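Local atomic coordinates of 2-nitropropane dioxygenase (Streptomyces ansochromogenes, PDB entry 3BW2), a protein that probably catalyses the oxidative denitrification of alkyl nitronates by molecular oxygen, using a bound flavin mononucleotide. Residues 90-95 with 283-288; 253-258 with 276-281; 303-308 with 318-323. One frame throughout, in Å; residues are numbered along the deposited sequence.

Interaction 1: residues 90-95 with 283-288; sequences AGEAAW and LREHGP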
# COMPACT_ATOMS: atom_id res chain seq x y z
N ALA A 90 -27.43 -16.35 11.42
CA ALA A 90 -28.24 -17.11 12.36
C ALA A 90 -27.42 -18.15 13.11
O ALA A 90 -27.60 -18.36 14.30
CB ALA A 90 -29.40 -17.78 11.64
N GLY A 91 -26.50 -18.80 12.39
CA GLY A 91 -25.66 -19.81 13.01
C GLY A 91 -24.77 -19.21 14.08
O GLY A 91 -24.58 -19.81 15.14
N GLU A 92 -24.22 -18.03 13.81
CA GLU A 92 -23.35 -17.35 14.77
C GLU A 92 -24.15 -17.02 16.03
O GLU A 92 -23.67 -17.21 17.15
CB GLU A 92 -22.80 -16.05 14.16
CG GLU A 92 -22.00 -16.22 12.86
CD GLU A 92 -20.67 -16.94 13.07
OE1 GLU A 92 -20.23 -17.08 14.23
OE2 GLU A 92 -20.06 -17.35 12.06
N ALA A 93 -25.36 -16.52 15.84
CA ALA A 93 -26.23 -16.17 16.96
C ALA A 93 -26.49 -17.38 17.85
O ALA A 93 -26.39 -17.30 19.08
CB ALA A 93 -27.54 -15.60 16.43
N ALA A 94 -26.84 -18.50 17.23
CA ALA A 94 -27.11 -19.73 17.97
C ALA A 94 -25.86 -20.22 18.70
O ALA A 94 -25.91 -20.56 19.89
CB ALA A 94 -27.61 -20.81 17.03
N TRP A 95 -24.73 -20.24 18.00
CA TRP A 95 -23.47 -20.69 18.59
C TRP A 95 -23.05 -19.86 19.79
O TRP A 95 -22.71 -20.40 20.84
CB TRP A 95 -22.36 -20.68 17.54
CG TRP A 95 -21.06 -21.22 18.08
CD1 TRP A 95 -19.97 -20.50 18.47
CD2 TRP A 95 -20.75 -22.59 18.34
NE1 TRP A 95 -19.00 -21.34 18.96
CE2 TRP A 95 -19.45 -22.63 18.89
CE3 TRP A 95 -21.44 -23.80 18.15
CZ2 TRP A 95 -18.82 -23.83 19.26
CZ3 TRP A 95 -20.82 -24.99 18.53
CH2 TRP A 95 -19.52 -24.99 19.07
N LEU A 283 -14.26 -13.81 9.49
CA LEU A 283 -13.94 -13.11 8.25
C LEU A 283 -13.99 -14.05 7.06
O LEU A 283 -14.60 -13.73 6.03
CB LEU A 283 -12.56 -12.45 8.37
CG LEU A 283 -12.22 -11.36 7.35
CD1 LEU A 283 -11.09 -10.48 7.89
CD2 LEU A 283 -11.84 -11.99 6.01
N ARG A 284 -13.37 -15.22 7.18
CA ARG A 284 -13.37 -16.19 6.09
C ARG A 284 -14.79 -16.61 5.70
O ARG A 284 -15.10 -16.73 4.51
CB ARG A 284 -12.57 -17.44 6.48
CG ARG A 284 -11.06 -17.28 6.35
CD ARG A 284 -10.36 -18.61 6.62
NE ARG A 284 -10.28 -18.91 8.04
CZ ARG A 284 -9.36 -18.41 8.86
NH1 ARG A 284 -8.42 -17.59 8.39
NH2 ARG A 284 -9.37 -18.72 10.15
N GLU A 285 -15.64 -16.82 6.69
CA GLU A 285 -17.01 -17.26 6.44
C GLU A 285 -17.99 -16.23 5.92
O GLU A 285 -18.75 -16.51 4.99
CB GLU A 285 -17.59 -17.88 7.71
CG GLU A 285 -17.09 -19.27 8.02
CD GLU A 285 -17.77 -19.86 9.24
OE1 GLU A 285 -19.02 -19.74 9.35
OE2 GLU A 285 -17.07 -20.45 10.09
N HIS A 286 -17.98 -15.03 6.50
CA HIS A 286 -18.93 -14.00 6.12
C HIS A 286 -18.38 -12.85 5.28
O HIS A 286 -19.13 -12.13 4.63
CB HIS A 286 -19.59 -13.45 7.38
CG HIS A 286 -20.09 -14.53 8.30
ND1 HIS A 286 -21.14 -15.36 7.97
CD2 HIS A 286 -19.65 -14.93 9.52
CE1 HIS A 286 -21.32 -16.23 8.95
NE2 HIS A 286 -20.43 -16.00 9.89
N GLY A 287 -17.06 -12.68 5.30
CA GLY A 287 -16.45 -11.61 4.54
C GLY A 287 -16.89 -11.52 3.08
O GLY A 287 -17.26 -10.44 2.62
N PRO A 288 -16.87 -12.63 2.33
CA PRO A 288 -17.27 -12.64 0.92
C PRO A 288 -18.70 -12.21 0.64
O PRO A 288 -19.03 -11.83 -0.49
CB PRO A 288 -17.05 -14.10 0.51
CG PRO A 288 -15.98 -14.57 1.44
CD PRO A 288 -16.42 -13.97 2.75

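Interaction 2: residues 253-258 with 276-281; sequences KRALTD and RSLVNR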
# COMPACT_ATOMS: atom_id res chain seq x y z
N LYS A 253 -4.79 -8.68 21.51
CA LYS A 253 -3.37 -8.34 21.61
C LYS A 253 -2.53 -9.57 21.24
O LYS A 253 -1.51 -9.45 20.56
CB LYS A 253 -3.02 -7.90 23.03
CG LYS A 253 -3.63 -6.58 23.47
CD LYS A 253 -3.15 -6.20 24.87
CE LYS A 253 -3.59 -4.79 25.25
NZ LYS A 253 -3.13 -4.41 26.61
N ARG A 254 -2.96 -10.74 21.68
CA ARG A 254 -2.23 -11.98 21.41
C ARG A 254 -2.21 -12.34 19.92
O ARG A 254 -1.21 -12.83 19.41
CB ARG A 254 -2.83 -13.13 22.22
CG ARG A 254 -2.57 -13.04 23.73
CD ARG A 254 -2.89 -14.34 24.47
NE ARG A 254 -4.32 -14.56 24.64
CZ ARG A 254 -5.06 -13.99 25.59
NH1 ARG A 254 -4.51 -13.17 26.47
NH2 ARG A 254 -6.36 -14.26 25.67
N ALA A 255 -3.32 -12.09 19.24
CA ALA A 255 -3.44 -12.41 17.82
C ALA A 255 -2.45 -11.67 16.92
O ALA A 255 -1.98 -12.23 15.93
CB ALA A 255 -4.88 -12.13 17.36
N LEU A 256 -2.13 -10.43 17.27
CA LEU A 256 -1.21 -9.61 16.48
C LEU A 256 0.09 -10.30 16.08
O LEU A 256 0.56 -10.13 14.96
CB LEU A 256 -0.87 -8.32 17.24
CG LEU A 256 -2.02 -7.37 17.62
CD1 LEU A 256 -1.44 -6.13 18.29
CD2 LEU A 256 -2.82 -6.98 16.39
N THR A 257 0.67 -11.06 17.00
CA THR A 257 1.93 -11.74 16.71
C THR A 257 1.79 -13.25 16.58
O THR A 257 2.79 -13.96 16.43
CB THR A 257 2.97 -11.43 17.79
OG1 THR A 257 2.46 -11.80 19.07
CG2 THR A 257 3.30 -9.94 17.79
N ASP A 258 0.55 -13.74 16.62
CA ASP A 258 0.28 -15.17 16.51
C ASP A 258 0.41 -15.62 15.06
O ASP A 258 -0.34 -15.16 14.19
CB ASP A 258 -1.14 -15.48 17.00
CG ASP A 258 -1.46 -16.96 16.96
OD1 ASP A 258 -0.79 -17.70 16.21
OD2 ASP A 258 -2.41 -17.37 17.65
N ARG A 276 -9.70 -3.17 8.05
CA ARG A 276 -8.66 -4.19 8.03
C ARG A 276 -8.55 -4.95 9.35
O ARG A 276 -8.29 -4.36 10.41
CB ARG A 276 -7.31 -3.58 7.66
CG ARG A 276 -6.18 -4.59 7.53
CD ARG A 276 -4.89 -3.93 7.09
NE ARG A 276 -4.99 -3.39 5.73
CZ ARG A 276 -4.99 -4.12 4.62
NH1 ARG A 276 -4.89 -5.44 4.68
NH2 ARG A 276 -5.08 -3.53 3.44
N SER A 277 -8.75 -6.26 9.27
CA SER A 277 -8.71 -7.15 10.43
C SER A 277 -7.84 -8.36 10.13
O SER A 277 -7.59 -8.68 8.97
CB SER A 277 -10.13 -7.62 10.74
OG SER A 277 -10.13 -8.77 11.57
N LEU A 278 -7.36 -9.03 11.18
CA LEU A 278 -6.57 -10.24 10.99
C LEU A 278 -7.58 -11.26 10.46
O LEU A 278 -8.72 -11.29 10.92
CB LEU A 278 -6.00 -10.74 12.32
CG LEU A 278 -4.96 -9.87 13.03
CD1 LEU A 278 -4.66 -10.45 14.40
CD2 LEU A 278 -3.68 -9.81 12.20
N VAL A 279 -7.18 -12.07 9.48
CA VAL A 279 -8.09 -13.05 8.92
C VAL A 279 -8.39 -14.13 9.96
O VAL A 279 -7.48 -14.75 10.51
CB VAL A 279 -7.50 -13.71 7.65
CG1 VAL A 279 -8.44 -14.78 7.12
CG2 VAL A 279 -7.26 -12.64 6.59
N ASN A 280 -9.67 -14.34 10.25
CA ASN A 280 -10.07 -15.36 11.20
C ASN A 280 -11.31 -16.05 10.66
O ASN A 280 -11.75 -15.76 9.54
CB ASN A 280 -10.34 -14.74 12.59
CG ASN A 280 -11.44 -13.69 12.57
OD1 ASN A 280 -12.10 -13.48 11.55
ND2 ASN A 280 -11.65 -13.04 13.72
N ARG A 281 -11.87 -16.97 11.44
CA ARG A 281 -13.05 -17.72 11.00
C ARG A 281 -14.20 -16.85 10.52
O ARG A 281 -14.72 -17.05 9.42
CB ARG A 281 -13.54 -18.63 12.14
CG ARG A 281 -14.71 -19.53 11.75
CD ARG A 281 -15.26 -20.28 12.95
NE ARG A 281 -15.83 -19.38 13.95
CZ ARG A 281 -16.92 -18.64 13.76
NH1 ARG A 281 -17.58 -18.69 12.61
NH2 ARG A 281 -17.36 -17.85 14.73

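Interaction 3: residues 303-308 with 318-323; sequences PLRKAA and ALWAGQ. With FMN (flavin mononucleotide), chain B.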
# COMPACT_ATOMS: atom_id res chain seq x y z
N PRO A 303 -23.38 -7.86 19.33
CA PRO A 303 -23.63 -8.88 20.35
C PRO A 303 -22.78 -10.13 20.12
O PRO A 303 -22.32 -10.76 21.07
CB PRO A 303 -25.12 -9.18 20.19
CG PRO A 303 -25.67 -7.88 19.68
CD PRO A 303 -24.64 -7.49 18.66
N LEU A 304 -22.57 -10.49 18.86
CA LEU A 304 -21.77 -11.66 18.52
C LEU A 304 -20.33 -11.44 18.97
O LEU A 304 -19.71 -12.31 19.59
CB LEU A 304 -21.81 -11.92 17.01
CG LEU A 304 -23.19 -12.23 16.42
CD1 LEU A 304 -23.09 -12.37 14.90
CD2 LEU A 304 -23.73 -13.51 17.04
N ARG A 305 -19.80 -10.26 18.66
CA ARG A 305 -18.43 -9.93 19.03
C ARG A 305 -18.24 -9.86 20.54
O ARG A 305 -17.20 -10.27 21.05
CB ARG A 305 -18.01 -8.61 18.38
CG ARG A 305 -17.71 -8.74 16.89
CD ARG A 305 -17.34 -7.40 16.29
NE ARG A 305 -18.52 -6.59 16.03
CZ ARG A 305 -18.49 -5.28 15.79
NH1 ARG A 305 -17.33 -4.64 15.81
NH2 ARG A 305 -19.62 -4.63 15.54
N LYS A 306 -19.25 -9.35 21.25
CA LYS A 306 -19.17 -9.27 22.71
C LYS A 306 -19.10 -10.68 23.29
O LYS A 306 -18.31 -10.95 24.19
CB LYS A 306 -20.40 -8.57 23.30
CG LYS A 306 -20.52 -7.08 23.02
CD LYS A 306 -21.61 -6.48 23.91
CE LYS A 306 -21.83 -5.00 23.64
NZ LYS A 306 -22.47 -4.76 22.32
N ALA A 307 -19.94 -11.57 22.77
CA ALA A 307 -19.97 -12.95 23.25
C ALA A 307 -18.63 -13.63 22.98
O ALA A 307 -18.08 -14.31 23.86
CB ALA A 307 -21.09 -13.71 22.56
N ALA A 308 -18.10 -13.45 21.78
CA ALA A 308 -16.83 -14.06 21.40
C ALA A 308 -15.71 -13.56 22.32
O ALA A 308 -14.88 -14.35 22.79
CB ALA A 308 -16.51 -13.72 19.95
N ALA A 318 -13.54 -8.93 15.95
CA ALA A 318 -13.09 -8.01 14.91
C ALA A 318 -11.66 -7.63 15.28
O ALA A 318 -11.42 -6.64 15.97
CB ALA A 318 -13.98 -6.77 14.88
N LEU A 319 -10.70 -8.43 14.82
CA LEU A 319 -9.29 -8.22 15.12
C LEU A 319 -8.62 -7.11 14.30
O LEU A 319 -7.69 -7.36 13.53
CB LEU A 319 -8.54 -9.55 14.91
CG LEU A 319 -9.11 -10.74 15.70
CD1 LEU A 319 -8.34 -12.01 15.38
CD2 LEU A 319 -9.05 -10.44 17.20
N TRP A 320 -9.10 -5.88 14.46
CA TRP A 320 -8.54 -4.74 13.73
C TRP A 320 -7.02 -4.70 13.86
O TRP A 320 -6.47 -4.78 14.96
CB TRP A 320 -9.10 -3.42 14.28
CG TRP A 320 -10.60 -3.32 14.33
CD1 TRP A 320 -11.34 -2.72 15.32
CD2 TRP A 320 -11.55 -3.77 13.35
NE1 TRP A 320 -12.67 -2.77 15.01
CE2 TRP A 320 -12.83 -3.41 13.81
CE3 TRP A 320 -11.43 -4.44 12.13
CZ2 TRP A 320 -14.00 -3.69 13.09
CZ3 TRP A 320 -12.59 -4.73 11.41
CH2 TRP A 320 -13.86 -4.36 11.90
N ALA A 321 -6.32 -4.58 12.73
CA ALA A 321 -4.87 -4.54 12.74
C ALA A 321 -4.33 -4.10 11.39
O ALA A 321 -4.86 -4.49 10.35
CB ALA A 321 -4.31 -5.92 13.11
N GLY A 322 -3.27 -3.29 11.40
CA GLY A 322 -2.66 -2.83 10.17
C GLY A 322 -1.74 -3.91 9.65
O GLY A 322 -1.47 -4.89 10.35
N GLN A 323 -1.24 -3.75 8.43
CA GLN A 323 -0.36 -4.75 7.83
C GLN A 323 0.97 -4.95 8.55
O GLN A 323 1.68 -5.91 8.27
CB GLN A 323 -0.12 -4.41 6.36
CG GLN A 323 -1.38 -4.44 5.51
CD GLN A 323 -1.08 -4.31 4.04
OE1 GLN A 323 -0.36 -3.41 3.63
NE2 GLN A 323 -1.64 -5.21 3.23
N1 FMN B . -9.64 5.76 13.49
C2 FMN B . -10.58 6.72 13.90
O2 FMN B . -10.60 7.83 13.37
N3 FMN B . -11.50 6.43 14.89
C4 FMN B . -11.54 5.20 15.54
O4 FMN B . -12.38 4.99 16.44
C4A FMN B . -10.58 4.23 15.16
N5 FMN B . -10.54 2.98 15.79
C5A FMN B . -9.59 2.02 15.46
C6 FMN B . -9.58 0.78 16.15
C7 FMN B . -8.62 -0.25 15.85
C7M FMN B . -8.21 -1.08 17.09
C8 FMN B . -7.65 0.08 14.84
C8M FMN B . -6.22 -0.46 14.84
C9 FMN B . -7.66 1.32 14.12
C9A FMN B . -8.63 2.30 14.43
N10 FMN B . -8.68 3.55 13.76
C10 FMN B . -9.63 4.52 14.13
C1' FMN B . -7.80 3.81 12.53
C2' FMN B . -6.58 4.65 13.00
O2' FMN B . -6.96 6.01 13.06
C3' FMN B . -5.37 4.55 12.02
O3' FMN B . -5.85 4.99 10.75
C4' FMN B . -4.78 3.14 11.85
O4' FMN B . -4.63 2.58 13.16
C5' FMN B . -3.40 3.19 11.13
O5' FMN B . -2.83 1.86 10.97
P FMN B . -1.87 1.06 12.03
O1P FMN B . -1.32 2.38 12.43
O2P FMN B . -1.48 0.34 10.75
O3P FMN B . -3.18 0.65 12.68

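Interaction 1: residues 90-95 with 283-288
E92 lays its carboxylate oxygen OE2 against the NE2 corner of the H286 imidazole, its CG lying 3.4 Å from that same NE2 atom. The pair joins helix 90-95 to helix 281-286, two short helices separated by nearly two hundred residues of sequence. The donor is the histidine: H286 NE2 donates its N-H to E92 OE2 over 2.6 Å, and the N-H...O angle of 175° makes the bond almost straight. The oxygen sits at the ring edge, in the imidazole plane, but the imidazole reaches the carboxylate on its anti side and somewhat out of the carboxylate plane, and the two flat groups stand steeply to each other, 78° apart. E92 achieves this with a bend at chi2 (-68°), which folds the carboxylate round instead of letting the chain run straight out from its helix.

E285 flanks the pair. Its CB lies 4.0 Å above the centre of one H286 face, while its OE1 comes to 3.8 Å from E92 OE2, a close approach of like charges. R281 probably offsets it: NH1 of this arginine forms salt bridges both to E92 OE2 and to OE2 of E285. F282 and L89 pack near the imidazole as well, and both E92 and H286 are buried.

An alanine in place of E92 would probably leave H286 NE2 without its acceptor and R281 with one carboxylate fewer, with the imidazole freer to turn. The contact is thus a histidine-carboxylate hydrogen bond set within a small charge network, distant from the annotated flavin-binding residues. One oxygen serving both an imidazole N-H and an arginine is likely to keep the glutamate ionised, and the nearby negative charges could in turn favour a protonated, positively charged imidazole.

Interaction 2: residues 253-258 with 276-281
The middle strand of a three-stranded antiparallel sheet, strand 275-278, meets helix 250-255 and the turn beyond it here, and a single leucine makes the connection. The CB of L278, at the end of the strand, is directed toward 253-258, and the side chain touches it with one methyl group. Its CD1 lies 3.4 Å from A255 CB, tighter than an ordinary methyl-methyl contact. The same methyl sits 3.6 Å from the carbonyl oxygen A255 O and 3.8 Å from the amide L256 N, so it rests against backbone atoms as well as on the alanine side chain. An extended leucine chain reaches that far: CD1 is anti to CA (chi2 173°), at the far end of the residue from its own backbone.

L256 contributes more loosely. Its CB leaves the backbone away from the strand, yet the branch returns far enough for CD2 to come within 4.4 Å of L278 CD1.

A type I beta turn runs from A255 to D258, with D258 N bonded to A255 O, so the carbonyl brushed by the leucine methyl also closes the turn. In this TIM-barrel flavoprotein the three-stranded sheet is an addition to the eight parallel strands of the barrel, and L256 touches L278 of that addition while its side chain is about 4 Å from that of the FMN-binding residue T238.

On the strand side, S277 OG donates to L278 O at 3.0 Å, approaching from 33° outside the carbonyl plane. Farther along, N280 occupies the N-cap of helix 281-286, its OD1 accepting from L283 N. T264 of the neighbouring strand and H325 also touch L278, while F261 packs on A255.

Interaction 3: residues 303-308 with 318-323
This is a small packing contact, an arginine side chain against an alanine methyl with an indole nearby, partly open to solvent, between helix 296-311 and the loop that follows it, where the chain returns toward the flavin. R305 carries the helix side. Its CD packs on A318 CB at 3.7 Å, and its NH1 stays 4.1 Å from the same methyl. Having run straight through chi2, the arginine bends at chi3 (-79°), which turns the guanidinium aside from the line of its aliphatic part. NH1 then reaches no nearer than 4.4 Å to W320 CZ2, and the approach is oblique and too long to count as a close contact. NH2 makes weak hydrogen bonds to H298 O and T301 OG1, back toward the start of its own helix.

The A318 methyl touches both larger side chains. Its CB lies 3.5 Å above one face of the W320 ring, offset toward the rim. The backbone between them is folded sharply, with L319 at the centre of an inverse gamma turn closed by a weak bond from W320 N to A318 O.

Beyond this turn the loop enters the cofactor site. W320 CB stands 3.6 Å from C7 of FMN, and its CD1 is 3.7 Å from that same carbon, so the indole packs at the methyl-bearing benzene end of the isoalloxazine. H179 meets the indole edge-to-face. G322 CA comes to 3.4 Å from the phosphate oxygen O2P, and a side-chain carbon on this glycine would collide with it. Q323 continues outward to bond the backbone of G193 and G195 of the second subunit. Such a loop, contributing one residue at the ring system and another at the phosphate, belongs to the FMN pocket of this TIM-barrel enzyme.

The three contacts lie on one side of the chain's centre and grade from remote to cofactor-lining. Interactions 2 and 3 are closest, with centres about 9 Å apart. Strand 275-278 joins them by probable backbone hydrogen bonds, L278 N to L319 O (2.9 Å) and A321 N to R276 O (3.1 Å), so the strand of interaction 2 probably also holds the loop that reaches FMN in interaction 3. Interactions 1 and 2 are about 17 Å apart between centres, yet R281 NH1 bridges them at 2.9 Å from E92 OE2. Interaction 1 meets the helix of interaction 3 through packing, L304 CD2 lying 3.6 Å from A93 N.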